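Side-chain contacts in glycoside Hydrolase (Bacteroides uniformis, PDB 5TA0), which binds the agarose oligosaccharide neoagarooctaose and, as a family 86 glycoside hydrolase, probably cleaves agarose chains for a human gut symbiont: residues G86-V91 with G177-E182; P102-P107 with S172-G177; K181-E186 with S190-P195. All coordinates share one frame; numbering follows the deposited sequence.

Interaction 1. Residues G86-V91 with G177-E182; sequences GMIKTV and GRYIKE. With GAL (beta-D-galactopyranose), chain C; SO4 (sulfate ion), chain F.
Ile88 and Tyr179 mark the closest backbone approach of two helices, with 7.6 Å between the CA atom of Ile88 and the CA atom of Tyr179. The local axes of 86-91 and 177-182 stay 11.6 Å apart at closest and run at 115° to each other, well short of antiparallel, and one large side chain spans most of that separation. It belongs to Tyr179, whose ring leaves its helix with CG anti to the backbone N (chi1 179°) and reaches across to the turn formed by Met87, Ile88 and Val91. Ile88 covers one face, crossing at a slant: its CG1 stands 3.6 Å from the centroid of the Tyr179 ring and only 3° off the ring normal, a textbook CH-pi contact, while Ile88 CD1 continues over the ring to within 3.6 Å of Tyr179 CD1. Val91 comes from another direction, its CG2 methyl lying in the ring plane, 3.8 Å from Tyr179 CE2. At the far end the chain of Met87 crosses the phenol at about a right angle, bringing its CG within 3.3 Å of Tyr179 OH, with SD next to it. Cys114 of helix 107-123, and Phe184 just beyond helix 170-183, pack against the same tyrosine. With an alanine in place of Tyr179, Ile88 would probably lose the aromatic surface it rests on and a gap would open between the two helices. At the start of 86-91, Gly86 belongs to the glycan pocket, its CA lying 3.5 Å from galactose O3; a beta carbon there would collide with that hydroxyl. Between 86-91 and 177-182 there are no hydrogen bonds, so dispersion and the fit of aliphatic groups around a polarisable ring probably account for most of the cohesion here.

Interaction 2. Residues P102-P107 with S172-G177; sequences PGFADP and SGEFYG
Phe104 and Ala105 meet Glu174 and Phe175 in a water-bridged contact of loop against helix, at the periphery of the alpha/beta barrel. The loop, 102-107, links helix 86-94 to helix 107-123, and it lies along helix 170-183. The nearest backbones are those of Ala105 and Phe175, 6.2 Å apart between their CA atoms; here the methyl of Ala105 points at the helix, and its CB is 4.2 Å from Phe175 CD1. Glu174 does more. Its chain is fully extended, with CG anti to the backbone N (chi1 180°), which carries the carboxylate out to the loop. There OE2 of Glu174 lies 3.7 Å from CE1 of Phe104 and as close to CD1, the ring and carboxylate planes being 50° apart. The other oxygen works through water: one molecule donates to Glu174 OE1 at 2.8 Å and to Ala105 O, also at 2.8 Å, thereby fastening the loop backbone to the helix side chain. Pro107 CG adds a looser apolar neighbour, 4.3 Å from Glu174 OE1. Just before Pro107, Asp106 takes the N-cap position of helix 107-123, its OD2 accepting from Asp109 N. The principal partners of the carboxylate lie outside the two segments, since Arg101 and Arg178 both form salt bridges with Glu174 OE1. Two guanidinium groups probably offset the charge of this buried acid and favour its ionised form, while the water adds a further donor; OE1 thus gathers Arg101, Arg178 and, through the water, the carbonyl of Ala105.

Interaction 3. Residues K181-E186 with S190-P195; sequences KEYFGE and SGEPKP. With EDO (1,2-ethanediol), chain J.
Ser190 and Glu186 begin a return turn in which the chain, having finished helix 170-183, doubles back toward strand 197-199; this is the second connection of a beta-alpha-beta crossover in the barrel. Ser190 OG accepts a hydrogen bond from Glu186 N at 2.9 Å and also bonds to Gly187 O, while Gly185 CA sits 3.4 Å from Ser190 O in a CH...O contact. Gly191 follows, where the CA atoms of the two segments come closest, 4.2 Å between those of Gly191 and Gly185; a beta carbon on Gly185 would strike Ser190 O. Glu192 grips from both ends. Its backbone O receives Gly185 N at 2.8 Å, and its carboxylate OE1 receives Tyr183 OH at 2.7 Å, on the anti side and 26° out of the carboxylate plane. An ethanediol, probably from the crystallisation liquor, donates to each oxygen of the same carboxylate. Pro193 O approaches Phe184 CD1 to 3.1 Å. Lys194, bent at chi2 (-86°), curls back over Phe184 CB so that NZ reaches the last turn of the helix, bonding to Ile180 O, weakly to Phe184 O, and through a water to Lys181 O. Last comes Pro195, whose CD stands 3.5 Å from the centroid of the Phe184 ring, 4° off the normal, with Tyr183 CD2 over the opposite face.

Helix 170-183 is the shared element, contacted in turn along its length. Interaction 1 lies between the others, its centre about 10 Å from that of interaction 2 and about 11 Å from that of interaction 3, whereas interactions 2 and 3 are about 18 Å apart and merely adjoin in sequence. Interaction 1 packs on interaction 2 through Ile88 CG1, 3.7 Å from Phe175 CZ, and on interaction 3 through Met87 SD, 3.7 Å from Tyr183 CZ; Lys194 NZ adds a probable hydrogen bond to Ile180 O. Interaction 1 alone reaches the glycan pocket, through Gly86. The side chains of Phe175 in interaction 2 and Glu192 in interaction 3 remain about 12 and 13 Å from a bound galactose.

Interaction 1. Residues G86-V91 with G177-E182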
loop_
_atom_site.group_PDB
_atom_site.type_symbol
_atom_site.label_atom_id
_atom_site.label_comp_id
_atom_site.label_asym_id
_atom_site.label_seq_id
_atom_site.Cartn_x
_atom_site.Cartn_y
_atom_site.Cartn_z
ATOM N N GLY A 86 0.257 -10.132 -17.342
ATOM C CA GLY A 86 0.670 -10.397 -18.710
ATOM C C GLY A 86 0.140 -11.680 -19.312
ATOM O O GLY A 86 -0.186 -11.701 -20.504
ATOM N N MET A 87 0.026 -12.752 -18.530
ATOM C CA MET A 87 -0.445 -14.006 -19.110
ATOM C C MET A 87 -1.900 -13.871 -19.541
ATOM O O MET A 87 -2.269 -14.273 -20.667
ATOM C CB MET A 87 -0.286 -15.164 -18.132
ATOM C CG MET A 87 -0.683 -16.504 -18.755
ATOM S SD MET A 87 -0.521 -17.968 -17.718
ATOM C CE MET A 87 1.223 -18.229 -17.803
ATOM N N ILE A 88 -2.738 -13.317 -18.673
ATOM C CA ILE A 88 -4.144 -13.139 -19.008
ATOM C C ILE A 88 -4.291 -12.193 -20.225
ATOM O O ILE A 88 -5.146 -12.422 -21.100
ATOM C CB ILE A 88 -5.005 -12.766 -17.778
ATOM C CG1 ILE A 88 -6.498 -12.878 -18.107
ATOM C CG2 ILE A 88 -4.652 -11.386 -17.216
ATOM C CD1 ILE A 88 -7.380 -12.723 -16.899
ATOM N N LYS A 89 -3.450 -11.159 -20.317
ATOM C CA LYS A 89 -3.517 -10.265 -21.484
ATOM C C LYS A 89 -3.200 -11.008 -22.767
ATOM O O LYS A 89 -3.882 -10.821 -23.766
ATOM C CB LYS A 89 -2.524 -9.114 -21.326
ATOM C CG LYS A 89 -2.769 -8.005 -22.343
ATOM C CD LYS A 89 -1.750 -6.895 -22.172
ATOM C CE LYS A 89 -2.116 -5.638 -22.917
ATOM N NZ LYS A 89 -0.916 -4.748 -22.903
ATOM N N THR A 90 -2.156 -11.834 -22.756
ATOM C CA THR A 90 -1.787 -12.597 -23.952
ATOM C C THR A 90 -2.907 -13.529 -24.391
ATOM O O THR A 90 -3.212 -13.632 -25.594
ATOM C CB THR A 90 -0.462 -13.343 -23.746
ATOM O OG1 THR A 90 0.575 -12.379 -23.478
ATOM C CG2 THR A 90 -0.087 -14.140 -24.962
ATOM N N VAL A 91 -3.567 -14.169 -23.441
ATOM C CA VAL A 91 -4.687 -15.030 -23.801
ATOM C C VAL A 91 -5.823 -14.198 -24.379
ATOM O O VAL A 91 -6.345 -14.523 -25.446
ATOM C CB VAL A 91 -5.151 -15.887 -22.610
ATOM C CG1 VAL A 91 -6.464 -16.595 -22.943
ATOM C CG2 VAL A 91 -4.050 -16.870 -22.226
ATOM N N GLY A 177 -13.953 -14.826 -15.803
ATOM C CA GLY A 177 -14.380 -15.997 -15.015
ATOM C C GLY A 177 -13.940 -17.312 -15.652
ATOM O O GLY A 177 -13.452 -18.202 -14.956
ATOM N N ARG A 178 -14.087 -17.439 -16.965
ATOM C CA ARG A 178 -13.670 -18.673 -17.649
ATOM C C ARG A 178 -12.164 -18.836 -17.583
ATOM O O ARG A 178 -11.657 -19.925 -17.371
ATOM C CB ARG A 178 -14.143 -18.715 -19.088
ATOM C CG ARG A 178 -15.636 -18.923 -19.269
ATOM C CD ARG A 178 -15.937 -19.028 -20.753
ATOM N NE ARG A 178 -17.334 -19.338 -20.989
ATOM C CZ ARG A 178 -17.882 -20.534 -20.831
ATOM N NH1 ARG A 178 -17.141 -21.567 -20.502
ATOM N NH2 ARG A 178 -19.198 -20.671 -21.009
ATOM N N TYR A 179 -11.423 -17.747 -17.762
ATOM C CA TYR A 179 -9.971 -17.822 -17.686
ATOM C C TYR A 179 -9.535 -18.428 -16.354
ATOM O O TYR A 179 -8.683 -19.340 -16.301
ATOM C CB TYR A 179 -9.357 -16.406 -17.834
ATOM C CG TYR A 179 -7.852 -16.401 -17.730
ATOM C CD1 TYR A 179 -7.229 -16.258 -16.498
ATOM C CD2 TYR A 179 -7.074 -16.591 -18.854
ATOM C CE1 TYR A 179 -5.846 -16.320 -16.381
ATOM C CE2 TYR A 179 -5.685 -16.604 -18.772
ATOM C CZ TYR A 179 -5.077 -16.487 -17.537
ATOM O OH TYR A 179 -3.714 -16.523 -17.418
ATOM N N ILE A 180 -10.065 -17.897 -15.272
ATOM C CA ILE A 180 -9.700 -18.338 -13.923
ATOM C C ILE A 180 -10.037 -19.825 -13.770
ATOM O O ILE A 180 -9.201 -20.624 -13.324
ATOM C CB ILE A 180 -10.380 -17.484 -12.831
ATOM C CG1 ILE A 180 -9.903 -16.026 -12.876
ATOM C CG2 ILE A 180 -10.152 -18.067 -11.441
ATOM C CD1 ILE A 180 -10.885 -15.065 -12.251
ATOM N N LYS A 181 -11.239 -20.209 -14.199
ATOM C CA LYS A 181 -11.694 -21.597 -14.056
ATOM C C LYS A 181 -10.856 -22.570 -14.874
ATOM O O LYS A 181 -10.575 -23.686 -14.416
ATOM C CB LYS A 181 -13.142 -21.657 -14.499
ATOM C CG LYS A 181 -13.758 -23.054 -14.417
ATOM C CD LYS A 181 -15.241 -22.981 -14.768
ATOM C CE LYS A 181 -15.920 -24.363 -14.790
ATOM N NZ LYS A 181 -15.506 -25.213 -15.938
ATOM N N GLU A 182 -10.471 -22.173 -16.085
ATOM C CA GLU A 182 -9.780 -23.059 -17.037
ATOM C C GLU A 182 -8.287 -23.170 -16.761
ATOM O O GLU A 182 -7.704 -24.259 -16.857
ATOM C CB GLU A 182 -9.985 -22.589 -18.489
ATOM C CG GLU A 182 -11.429 -22.577 -19.006
ATOM C CD GLU A 182 -12.026 -23.925 -19.298
ATOM O OE1 GLU A 182 -11.387 -24.971 -19.063
ATOM O OE2 GLU A 182 -13.180 -23.903 -19.791
HETATM C C1 GAL C . 3.197 -6.021 -17.783
HETATM C C2 GAL C . 3.242 -7.529 -18.051
HETATM C C3 GAL C . 3.925 -7.861 -19.383
HETATM C C4 GAL C . 3.344 -7.002 -20.499
HETATM C C5 GAL C . 3.426 -5.530 -20.100
HETATM C C6 GAL C . 2.874 -4.585 -21.165
HETATM O O2 GAL C . 3.938 -8.134 -16.961
HETATM O O3 GAL C . 3.819 -9.269 -19.666
HETATM O O4 GAL C . 1.958 -7.329 -20.694
HETATM O O5 GAL C . 2.672 -5.312 -18.897
HETATM O O6 GAL C . 2.952 -3.221 -20.712
HETATM S S SO4 F . 0.901 -11.173 -27.287
HETATM O O1 SO4 F . -0.391 -10.696 -26.736
HETATM O O2 SO4 F . 1.736 -11.639 -26.146
HETATM O O3 SO4 F . 0.699 -12.269 -28.244
HETATM O O4 SO4 F . 1.576 -10.046 -28.002
#

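Interaction 2. Residues P102-P107 with S172-G177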
loop_
_atom_site.group_PDB
_atom_site.type_symbol
_atom_site.label_atom_id
_atom_site.label_comp_id
_atom_site.label_asym_id
_atom_site.label_seq_id
_atom_site.Cartn_x
_atom_site.Cartn_y
_atom_site.Cartn_z
ATOM N N PRO A 102 -21.083 -12.776 -31.214
ATOM C CA PRO A 102 -20.133 -11.711 -31.514
ATOM C C PRO A 102 -19.787 -10.918 -30.253
ATOM O O PRO A 102 -20.653 -10.615 -29.447
ATOM C CB PRO A 102 -20.891 -10.837 -32.502
ATOM C CG PRO A 102 -21.860 -11.759 -33.173
ATOM C CD PRO A 102 -22.225 -12.794 -32.153
ATOM N N GLY A 103 -18.513 -10.635 -30.106
ATOM C CA GLY A 103 -18.007 -9.923 -28.949
ATOM C C GLY A 103 -17.723 -10.720 -27.704
ATOM O O GLY A 103 -17.373 -10.137 -26.671
ATOM N N PHE A 104 -17.841 -12.047 -27.779
ATOM C CA PHE A 104 -17.456 -12.925 -26.676
ATOM C C PHE A 104 -16.272 -13.767 -27.118
ATOM O O PHE A 104 -16.197 -14.211 -28.276
ATOM C CB PHE A 104 -18.595 -13.860 -26.290
ATOM C CG PHE A 104 -19.710 -13.185 -25.528
ATOM C CD1 PHE A 104 -19.878 -13.432 -24.175
ATOM C CD2 PHE A 104 -20.586 -12.304 -26.142
ATOM C CE1 PHE A 104 -20.895 -12.820 -23.442
ATOM C CE2 PHE A 104 -21.590 -11.679 -25.407
ATOM C CZ PHE A 104 -21.740 -11.952 -24.060
ATOM N N ALA A 105 -15.376 -14.027 -26.186
ATOM C CA ALA A 105 -14.303 -15.032 -26.389
ATOM C C ALA A 105 -14.922 -16.414 -26.594
ATOM O O ALA A 105 -15.862 -16.810 -25.888
ATOM C CB ALA A 105 -13.352 -15.059 -25.195
ATOM N N ASP A 106 -14.388 -17.150 -27.556
ATOM C CA ASP A 106 -14.860 -18.512 -27.797
ATOM C C ASP A 106 -14.535 -19.413 -26.608
ATOM O O ASP A 106 -13.368 -19.555 -26.274
ATOM C CB ASP A 106 -14.210 -19.073 -29.039
ATOM C CG ASP A 106 -14.746 -20.438 -29.388
ATOM O OD1 ASP A 106 -15.989 -20.547 -29.600
ATOM O OD2 ASP A 106 -13.934 -21.390 -29.370
ATOM N N PRO A 107 -15.556 -20.034 -25.978
ATOM C CA PRO A 107 -15.207 -20.864 -24.812
ATOM C C PRO A 107 -14.250 -21.988 -25.106
ATOM O O PRO A 107 -13.389 -22.288 -24.277
ATOM C CB PRO A 107 -16.570 -21.365 -24.328
ATOM C CG PRO A 107 -17.539 -20.312 -24.754
ATOM C CD PRO A 107 -17.007 -19.815 -26.072
ATOM N N SER A 172 -16.650 -9.326 -21.124
ATOM C CA SER A 172 -15.382 -9.164 -20.440
ATOM C C SER A 172 -15.383 -10.023 -19.174
ATOM O O SER A 172 -14.406 -10.741 -18.898
ATOM C CB SER A 172 -15.166 -7.699 -20.048
ATOM O OG SER A 172 -15.062 -6.876 -21.212
ATOM N N GLY A 173 -16.488 -9.970 -18.428
ATOM C CA GLY A 173 -16.596 -10.760 -17.211
ATOM C C GLY A 173 -16.582 -12.272 -17.426
ATOM O O GLY A 173 -15.987 -13.006 -16.654
ATOM N N GLU A 174 -17.284 -12.708 -18.454
ATOM C CA GLU A 174 -17.285 -14.122 -18.793
ATOM C C GLU A 174 -15.881 -14.566 -19.170
ATOM O O GLU A 174 -15.436 -15.628 -18.751
ATOM C CB GLU A 174 -18.271 -14.438 -19.909
ATOM C CG GLU A 174 -18.260 -15.905 -20.265
ATOM C CD GLU A 174 -19.219 -16.304 -21.361
ATOM O OE1 GLU A 174 -18.810 -17.159 -22.171
ATOM O OE2 GLU A 174 -20.375 -15.843 -21.373
ATOM N N PHE A 175 -15.180 -13.763 -19.978
ATOM C CA PHE A 175 -13.793 -14.078 -20.283
ATOM C C PHE A 175 -13.005 -14.276 -18.978
ATOM O O PHE A 175 -12.244 -15.240 -18.823
ATOM C CB PHE A 175 -13.145 -12.970 -21.152
ATOM C CG PHE A 175 -11.642 -13.039 -21.133
ATOM C CD1 PHE A 175 -10.952 -14.009 -21.875
ATOM C CD2 PHE A 175 -10.911 -12.206 -20.310
ATOM C CE1 PHE A 175 -9.574 -14.127 -21.759
ATOM C CE2 PHE A 175 -9.541 -12.341 -20.204
ATOM C CZ PHE A 175 -8.881 -13.279 -20.934
ATOM N N TYR A 176 -13.120 -13.311 -18.070
ATOM C CA TYR A 176 -12.307 -13.364 -16.839
ATOM C C TYR A 176 -12.657 -14.587 -15.990
ATOM O O TYR A 176 -11.776 -15.306 -15.499
ATOM C CB TYR A 176 -12.509 -12.070 -16.060
ATOM C CG TYR A 176 -11.493 -11.700 -14.999
ATOM C CD1 TYR A 176 -10.252 -12.346 -14.840
ATOM C CD2 TYR A 176 -11.754 -10.615 -14.164
ATOM C CE1 TYR A 176 -9.322 -11.908 -13.900
ATOM C CE2 TYR A 176 -10.819 -10.175 -13.234
ATOM C CZ TYR A 176 -9.615 -10.832 -13.094
ATOM O OH TYR A 176 -8.656 -10.440 -12.195
ATOM N N GLY A 177 -13.953 -14.826 -15.803
ATOM C CA GLY A 177 -14.380 -15.997 -15.015
ATOM C C GLY A 177 -13.940 -17.312 -15.652
ATOM O O GLY A 177 -13.452 -18.202 -14.956
HETATM O O HOH W 1 -16.383 -16.206 -23.179
#

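Interaction 3. Residues K181-E186 with S190-P195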
loop_
_atom_site.group_PDB
_atom_site.type_symbol
_atom_site.label_atom_id
_atom_site.label_comp_id
_atom_site.label_asym_id
_atom_site.label_seq_id
_atom_site.Cartn_x
_atom_site.Cartn_y
_atom_site.Cartn_z
ATOM N N LYS A 181 -11.239 -20.209 -14.199
ATOM C CA LYS A 181 -11.694 -21.597 -14.056
ATOM C C LYS A 181 -10.856 -22.570 -14.874
ATOM O O LYS A 181 -10.575 -23.686 -14.416
ATOM C CB LYS A 181 -13.142 -21.657 -14.499
ATOM C CG LYS A 181 -13.758 -23.054 -14.417
ATOM C CD LYS A 181 -15.241 -22.981 -14.768
ATOM C CE LYS A 181 -15.920 -24.363 -14.790
ATOM N NZ LYS A 181 -15.506 -25.213 -15.938
ATOM N N GLU A 182 -10.471 -22.173 -16.085
ATOM C CA GLU A 182 -9.780 -23.059 -17.037
ATOM C C GLU A 182 -8.287 -23.170 -16.761
ATOM O O GLU A 182 -7.704 -24.259 -16.857
ATOM C CB GLU A 182 -9.985 -22.589 -18.489
ATOM C CG GLU A 182 -11.429 -22.577 -19.006
ATOM C CD GLU A 182 -12.026 -23.925 -19.298
ATOM O OE1 GLU A 182 -11.387 -24.971 -19.063
ATOM O OE2 GLU A 182 -13.180 -23.903 -19.791
ATOM N N TYR A 183 -7.635 -22.074 -16.411
ATOM C CA TYR A 183 -6.189 -22.094 -16.254
ATOM C C TYR A 183 -5.728 -22.645 -14.891
ATOM O O TYR A 183 -4.811 -23.468 -14.842
ATOM C CB TYR A 183 -5.611 -20.676 -16.464
ATOM C CG TYR A 183 -4.137 -20.637 -16.122
ATOM C CD1 TYR A 183 -3.228 -21.433 -16.810
ATOM C CD2 TYR A 183 -3.660 -19.884 -15.044
ATOM C CE1 TYR A 183 -1.894 -21.462 -16.466
ATOM C CE2 TYR A 183 -2.313 -19.900 -14.694
ATOM C CZ TYR A 183 -1.430 -20.699 -15.414
ATOM O OH TYR A 183 -0.098 -20.792 -15.075
ATOM N N PHE A 184 -6.314 -22.204 -13.790
ATOM C CA PHE A 184 -5.771 -22.513 -12.441
ATOM C C PHE A 184 -6.210 -23.890 -11.955
ATOM O O PHE A 184 -7.302 -24.358 -12.274
ATOM C CB PHE A 184 -6.177 -21.442 -11.432
ATOM C CG PHE A 184 -5.599 -20.068 -11.731
ATOM C CD1 PHE A 184 -4.285 -19.751 -11.395
ATOM C CD2 PHE A 184 -6.369 -19.118 -12.396
ATOM C CE1 PHE A 184 -3.774 -18.490 -11.683
ATOM C CE2 PHE A 184 -5.856 -17.879 -12.711
ATOM C CZ PHE A 184 -4.564 -17.560 -12.332
ATOM N N GLY A 185 -5.357 -24.501 -11.152
ATOM C CA GLY A 185 -5.675 -25.754 -10.458
ATOM C C GLY A 185 -5.534 -25.591 -8.972
ATOM O O GLY A 185 -5.932 -24.581 -8.411
ATOM N N GLU A 186 -4.926 -26.597 -8.328
ATOM C CA GLU A 186 -4.800 -26.669 -6.879
ATOM C C GLU A 186 -3.343 -26.839 -6.430
ATOM O O GLU A 186 -3.085 -27.213 -5.277
ATOM C CB GLU A 186 -5.653 -27.841 -6.344
ATOM C CG GLU A 186 -7.149 -27.711 -6.598
ATOM C CD GLU A 186 -7.567 -28.031 -8.022
ATOM O OE1 GLU A 186 -7.044 -28.989 -8.641
ATOM O OE2 GLU A 186 -8.437 -27.294 -8.544
ATOM N N SER A 190 -1.372 -30.450 -10.528
ATOM C CA SER A 190 -2.771 -30.118 -10.814
ATOM C C SER A 190 -2.951 -28.728 -11.439
ATOM O O SER A 190 -4.047 -28.374 -11.827
ATOM C CB SER A 190 -3.603 -30.190 -9.545
ATOM O OG SER A 190 -3.436 -29.049 -8.707
ATOM N N GLY A 191 -1.885 -27.955 -11.537
ATOM C CA GLY A 191 -1.955 -26.612 -12.112
ATOM C C GLY A 191 -1.653 -25.547 -11.078
ATOM O O GLY A 191 -1.544 -25.819 -9.894
ATOM N N GLU A 192 -1.496 -24.313 -11.557
ATOM C CA GLU A 192 -1.140 -23.195 -10.682
ATOM C C GLU A 192 -2.244 -22.941 -9.657
ATOM O O GLU A 192 -3.409 -22.916 -10.006
ATOM C CB GLU A 192 -0.927 -21.951 -11.541
ATOM C CG GLU A 192 -0.484 -20.750 -10.723
ATOM C CD GLU A 192 -0.108 -19.544 -11.555
ATOM O OE1 GLU A 192 0.335 -19.675 -12.703
ATOM O OE2 GLU A 192 -0.213 -18.413 -11.000
ATOM N N PRO A 193 -1.901 -22.722 -8.388
ATOM C CA PRO A 193 -2.929 -22.377 -7.427
ATOM C C PRO A 193 -3.787 -21.177 -7.825
ATOM O O PRO A 193 -3.301 -20.232 -8.451
ATOM C CB PRO A 193 -2.130 -22.078 -6.154
ATOM C CG PRO A 193 -0.907 -22.917 -6.322
ATOM C CD PRO A 193 -0.573 -22.839 -7.756
ATOM N N LYS A 194 -5.061 -21.215 -7.476
ATOM C CA LYS A 194 -5.965 -20.103 -7.755
ATOM C C LYS A 194 -5.429 -18.812 -7.135
ATOM O O LYS A 194 -4.778 -18.823 -6.090
ATOM C CB LYS A 194 -7.370 -20.370 -7.202
ATOM C CG LYS A 194 -8.087 -21.548 -7.830
ATOM C CD LYS A 194 -8.819 -21.166 -9.094
ATOM C CE LYS A 194 -9.211 -22.446 -9.840
ATOM N NZ LYS A 194 -9.830 -22.232 -11.165
ATOM N N PRO A 195 -5.703 -17.672 -7.791
ATOM C CA PRO A 195 -5.346 -16.395 -7.150
ATOM C C PRO A 195 -6.023 -16.184 -5.821
ATOM O O PRO A 195 -7.166 -16.622 -5.620
ATOM C CB PRO A 195 -5.785 -15.337 -8.176
ATOM C CG PRO A 195 -6.617 -16.012 -9.140
ATOM C CD PRO A 195 -6.444 -17.485 -9.047
HETATM C C1 EDO J . 0.960 -16.550 -14.529
HETATM O O1 EDO J . 1.674 -17.616 -13.916
HETATM C C2 EDO J . 0.144 -15.840 -13.479
HETATM O O2 EDO J . -0.987 -16.622 -13.099
HETATM O O HOH W 2 -11.240 -24.649 -11.714
HETATM O O HOH W 3 -2.147 -23.790 -14.258
HETATM O O HOH W 4 -6.037 -23.405 -5.794
#